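Putative type VI secretion protein (Escherichia coli, PDB 3U66) is probably a DotU-family, inner-membrane-attached component of the type VI secretion system, of a kind also found in type IVb systems. Local coordinates at residues Phe13-Leu23 with Met63-Ser74. Numbering follows the deposited sequence.
Sequences FYPGWLMVSQL and MLYAFCALLDES
Phe67 of helix 57-76 packs between Phe13, Gly16 and Trp17 of helix 7-24. Its CB lies 3.8 Å from CE1 of Phe13, and CG remains beside CD1 and CE1 of that same ring. CD1 turns to the indole, 3.8 Å from Trp17 CD1. At the far end CE1 lies 3.5 Å from Gly16 C and CZ 3.4 Å from Gly16 CA; both backbone atoms lie near the ring plane, at its edge. Gly16 has no side chain, which is consistent with the ring lying this close to its CA. The ring extends across the interface because chi1 of -174° sets CG opposite the backbone N. Phe13, Trp17 and Phe67 form an aromatic cluster without regular stacking: the two phenylalanine planes are inclined at 35°, and Phe13 CB sits over the centre of one face of the indole.

The short helical segments run nearly parallel, with a crossing angle of 22° and axes 9.7 Å apart at closest approach. Phe67 is a knob in a hole formed by Phe13, Gly16, Trp17 and Val20, and Val20 is the reciprocal knob among Phe67, Leu70, Leu71 and Ser74. Such knobs-into-holes packing joins two helices of the all-helical DotU-family domain. Replacing Phe67 by an alanine removes the ring and is likely to open a gap beside Gly16 and leave the Phe13 and Trp17 rings without the neighbour they share.

Val20 divides its branches, CG2 meeting Leu70 CG at 3.8 Å while CG1 faces Leu71 CD1. Selenomethionine Met19, bent at chi3, brings CE to Leu71 CD2. Farther out, helix 32-52 adds Arg38 against Met19 and Ala39 against Leu71, whereas Trp17 also touches Arg130 of helix 122-133.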
loop_
_atom_site.group_PDB
_atom_site.type_symbol
_atom_site.label_atom_id
_atom_site.label_comp_id
_atom_site.label_asym_id
_atom_site.label_seq_id
_atom_site.Cartn_x
_atom_site.Cartn_y
_atom_site.Cartn_z
ATOM N N PHE A 13 3.071 0.863 11.986
ATOM C CA PHE A 13 2.719 1.582 10.769
ATOM C C PHE A 13 1.757 2.748 10.928
ATOM O O PHE A 13 1.646 3.538 9.992
ATOM C CB PHE A 13 2.242 0.612 9.677
ATOM C CG PHE A 13 3.303 -0.286 9.082
ATOM C CD1 PHE A 13 4.272 0.226 8.224
ATOM C CD2 PHE A 13 3.310 -1.652 9.347
ATOM C CE1 PHE A 13 5.246 -0.608 7.670
ATOM C CE2 PHE A 13 4.288 -2.483 8.801
ATOM C CZ PHE A 13 5.254 -1.956 7.971
ATOM N N TYR A 14 1.078 2.880 12.096
ATOM C CA TYR A 14 0.123 3.974 12.363
ATOM C C TYR A 14 0.658 5.385 12.050
ATOM O O TYR A 14 -0.009 6.090 11.295
ATOM C CB TYR A 14 -0.482 3.907 13.784
ATOM C CG TYR A 14 -1.731 3.069 13.916
ATOM C CD1 TYR A 14 -2.819 3.251 13.068
ATOM C CD2 TYR A 14 -1.879 2.167 14.970
ATOM C CE1 TYR A 14 -3.977 2.493 13.194
ATOM C CE2 TYR A 14 -3.031 1.399 15.110
ATOM C CZ TYR A 14 -4.078 1.566 14.220
ATOM O OH TYR A 14 -5.220 0.824 14.357
ATOM N N PRO A 15 1.845 5.827 12.538
ATOM C CA PRO A 15 2.319 7.177 12.173
ATOM C C PRO A 15 2.421 7.397 10.655
ATOM O O PRO A 15 1.986 8.435 10.147
ATOM C CB PRO A 15 3.691 7.270 12.859
ATOM C CG PRO A 15 3.654 6.277 13.941
ATOM C CD PRO A 15 2.836 5.144 13.401
ATOM N N GLY A 16 2.963 6.399 9.948
ATOM C CA GLY A 16 3.123 6.413 8.499
ATOM C C GLY A 16 1.796 6.385 7.776
ATOM O O GLY A 16 1.579 7.158 6.834
ATOM N N TRP A 17 0.889 5.502 8.232
ATOM C CA TRP A 17 -0.470 5.389 7.705
ATOM C C TRP A 17 -1.244 6.697 7.830
ATOM O O TRP A 17 -1.940 7.078 6.884
ATOM C CB TRP A 17 -1.236 4.250 8.379
ATOM C CG TRP A 17 -0.857 2.873 7.907
ATOM C CD1 TRP A 17 -0.235 2.536 6.735
ATOM C CD2 TRP A 17 -1.115 1.637 8.590
ATOM N NE1 TRP A 17 -0.065 1.174 6.663
ATOM C CE2 TRP A 17 -0.615 0.594 7.779
ATOM C CE3 TRP A 17 -1.689 1.317 9.835
ATOM C CZ2 TRP A 17 -0.658 -0.748 8.173
ATOM C CZ3 TRP A 17 -1.768 -0.017 10.207
ATOM C CH2 TRP A 17 -1.250 -1.033 9.385
ATOM N N LEU A 18 -1.084 7.409 8.971
ATOM C CA LEU A 18 -1.744 8.688 9.175
ATOM C C LEU A 18 -1.160 9.739 8.227
ATOM O O LEU A 18 -1.921 10.519 7.651
ATOM C CB LEU A 18 -1.678 9.119 10.648
ATOM C CG LEU A 18 -2.497 10.360 11.066
ATOM C CD1 LEU A 18 -4.018 10.138 10.907
ATOM C CD2 LEU A 18 -2.161 10.768 12.498
HETATM N N MSE A 19 0.180 9.708 8.014
HETATM C CA MSE A 19 0.906 10.595 7.101
HETATM C C MSE A 19 0.427 10.431 5.656
HETATM O O MSE A 19 0.180 11.443 5.005
HETATM C CB MSE A 19 2.424 10.389 7.232
HETATM C CG MSE A 19 3.289 11.275 6.306
HETATM SE SE MSE A 19 5.131 10.594 5.976
HETATM C CE MSE A 19 4.750 8.700 5.832
ATOM N N VAL A 20 0.267 9.177 5.164
ATOM C CA VAL A 20 -0.241 8.929 3.802
ATOM C C VAL A 20 -1.684 9.412 3.668
ATOM O O VAL A 20 -2.017 10.037 2.660
ATOM C CB VAL A 20 0.018 7.523 3.154
ATOM C CG1 VAL A 20 1.166 6.765 3.810
ATOM C CG2 VAL A 20 -1.241 6.662 3.073
ATOM N N SER A 21 -2.512 9.179 4.719
ATOM C CA SER A 21 -3.910 9.613 4.780
ATOM C C SER A 21 -4.009 11.144 4.680
ATOM O O SER A 21 -4.892 11.649 3.985
ATOM C CB SER A 21 -4.578 9.117 6.058
ATOM O OG SER A 21 -5.990 9.122 5.923
ATOM N N GLN A 22 -3.077 11.873 5.329
ATOM C CA GLN A 22 -3.023 13.334 5.270
ATOM C C GLN A 22 -2.587 13.828 3.891
ATOM O O GLN A 22 -3.170 14.787 3.389
ATOM C CB GLN A 22 -2.136 13.923 6.382
ATOM C CG GLN A 22 -2.776 13.912 7.772
ATOM C CD GLN A 22 -4.075 14.674 7.836
ATOM O OE1 GLN A 22 -5.167 14.094 7.770
ATOM N NE2 GLN A 22 -3.982 15.988 7.962
ATOM N N LEU A 23 -1.598 13.147 3.268
ATOM C CA LEU A 23 -1.109 13.467 1.923
ATOM C C LEU A 23 -2.204 13.237 0.872
ATOM O O LEU A 23 -2.301 14.001 -0.092
ATOM C CB LEU A 23 0.151 12.646 1.568
ATOM C CG LEU A 23 1.458 13.003 2.286
ATOM C CD1 LEU A 23 2.516 11.968 2.020
ATOM C CD2 LEU A 23 2.002 14.321 1.817
HETATM N N MSE A 63 5.328 -6.340 4.378
HETATM C CA MSE A 63 4.674 -5.217 5.070
HETATM C C MSE A 63 5.299 -3.866 4.698
HETATM O O MSE A 63 4.570 -2.923 4.384
HETATM C CB MSE A 63 4.727 -5.417 6.584
HETATM C CG MSE A 63 3.638 -6.332 7.108
HETATM SE SE MSE A 63 4.081 -6.958 8.904
HETATM C CE MSE A 63 2.600 -6.632 9.709
ATOM N N LEU A 64 6.649 -3.799 4.687
ATOM C CA LEU A 64 7.403 -2.603 4.326
ATOM C C LEU A 64 7.295 -2.274 2.840
ATOM O O LEU A 64 7.320 -1.092 2.484
ATOM C CB LEU A 64 8.865 -2.739 4.748
ATOM C CG LEU A 64 9.137 -2.595 6.247
ATOM C CD1 LEU A 64 10.416 -3.307 6.634
ATOM C CD2 LEU A 64 9.186 -1.129 6.663
ATOM N N TYR A 65 7.169 -3.312 1.980
ATOM C CA TYR A 65 7.017 -3.167 0.535
ATOM C C TYR A 65 5.689 -2.473 0.232
ATOM O O TYR A 65 5.681 -1.452 -0.456
ATOM C CB TYR A 65 7.082 -4.537 -0.168
ATOM C CG TYR A 65 7.122 -4.441 -1.678
ATOM C CD1 TYR A 65 5.955 -4.483 -2.432
ATOM C CD2 TYR A 65 8.336 -4.330 -2.355
ATOM C CE1 TYR A 65 5.985 -4.372 -3.819
ATOM C CE2 TYR A 65 8.379 -4.228 -3.742
ATOM C CZ TYR A 65 7.201 -4.240 -4.470
ATOM O OH TYR A 65 7.226 -4.127 -5.834
ATOM N N ALA A 66 4.578 -3.013 0.797
ATOM C CA ALA A 66 3.222 -2.481 0.643
ATOM C C ALA A 66 3.170 -1.043 1.108
ATOM O O ALA A 66 2.583 -0.219 0.415
ATOM C CB ALA A 66 2.226 -3.327 1.422
ATOM N N PHE A 67 3.843 -0.727 2.227
ATOM C CA PHE A 67 3.906 0.645 2.742
ATOM C C PHE A 67 4.662 1.595 1.816
ATOM O O PHE A 67 4.202 2.727 1.630
ATOM C CB PHE A 67 4.487 0.703 4.162
ATOM C CG PHE A 67 4.424 2.085 4.755
ATOM C CD1 PHE A 67 3.257 2.550 5.346
ATOM C CD2 PHE A 67 5.527 2.927 4.712
ATOM C CE1 PHE A 67 3.195 3.832 5.878
ATOM C CE2 PHE A 67 5.461 4.214 5.242
ATOM C CZ PHE A 67 4.296 4.655 5.818
ATOM N N CYS A 68 5.836 1.158 1.281
ATOM C CA CYS A 68 6.655 1.940 0.351
ATOM C C CYS A 68 5.834 2.247 -0.896
ATOM O O CYS A 68 5.741 3.401 -1.295
ATOM C CB CYS A 68 7.947 1.207 0.003
ATOM S SG CYS A 68 9.258 1.378 1.242
ATOM N N ALA A 69 5.181 1.216 -1.458
ATOM C CA ALA A 69 4.302 1.292 -2.626
ATOM C C ALA A 69 3.097 2.204 -2.368
ATOM O O ALA A 69 2.685 2.930 -3.277
ATOM C CB ALA A 69 3.830 -0.099 -3.005
ATOM N N LEU A 70 2.553 2.180 -1.128
ATOM C CA LEU A 70 1.417 3.012 -0.721
ATOM C C LEU A 70 1.831 4.493 -0.665
ATOM O O LEU A 70 1.205 5.337 -1.320
ATOM C CB LEU A 70 0.799 2.504 0.618
ATOM C CG LEU A 70 -0.221 3.382 1.374
ATOM C CD1 LEU A 70 -1.494 3.627 0.563
ATOM C CD2 LEU A 70 -0.550 2.785 2.722
ATOM N N LEU A 71 2.907 4.789 0.081
ATOM C CA LEU A 71 3.467 6.131 0.251
ATOM C C LEU A 71 3.962 6.752 -1.065
ATOM O O LEU A 71 3.664 7.916 -1.311
ATOM C CB LEU A 71 4.577 6.103 1.311
ATOM C CG LEU A 71 5.185 7.424 1.783
ATOM C CD1 LEU A 71 4.122 8.476 2.119
ATOM C CD2 LEU A 71 6.055 7.182 2.974
ATOM N N ASP A 72 4.675 5.978 -1.917
ATOM C CA ASP A 72 5.154 6.441 -3.231
ATOM C C ASP A 72 3.989 6.855 -4.131
ATOM O O ASP A 72 4.051 7.923 -4.737
ATOM C CB ASP A 72 5.988 5.360 -3.944
ATOM C CG ASP A 72 7.399 5.155 -3.428
ATOM O OD1 ASP A 72 7.998 6.125 -2.928
ATOM O OD2 ASP A 72 7.922 4.040 -3.579
ATOM N N GLU A 73 2.930 6.020 -4.205
ATOM C CA GLU A 73 1.743 6.283 -5.021
ATOM C C GLU A 73 0.965 7.529 -4.582
ATOM O O GLU A 73 0.549 8.295 -5.448
ATOM C CB GLU A 73 0.823 5.056 -5.082
ATOM C CG GLU A 73 -0.158 5.103 -6.240
ATOM C CD GLU A 73 -1.358 4.203 -6.064
ATOM O OE1 GLU A 73 -2.286 4.569 -5.304
ATOM O OE2 GLU A 73 -1.361 3.119 -6.682
ATOM N N SER A 74 0.782 7.739 -3.259
ATOM C CA SER A 74 0.056 8.904 -2.726
ATOM C C SER A 74 0.796 10.236 -2.933
ATOM O O SER A 74 0.159 11.293 -2.948
ATOM C CB SER A 74 -0.343 8.701 -1.266
ATOM O OG SER A 74 0.613 7.946 -0.541
#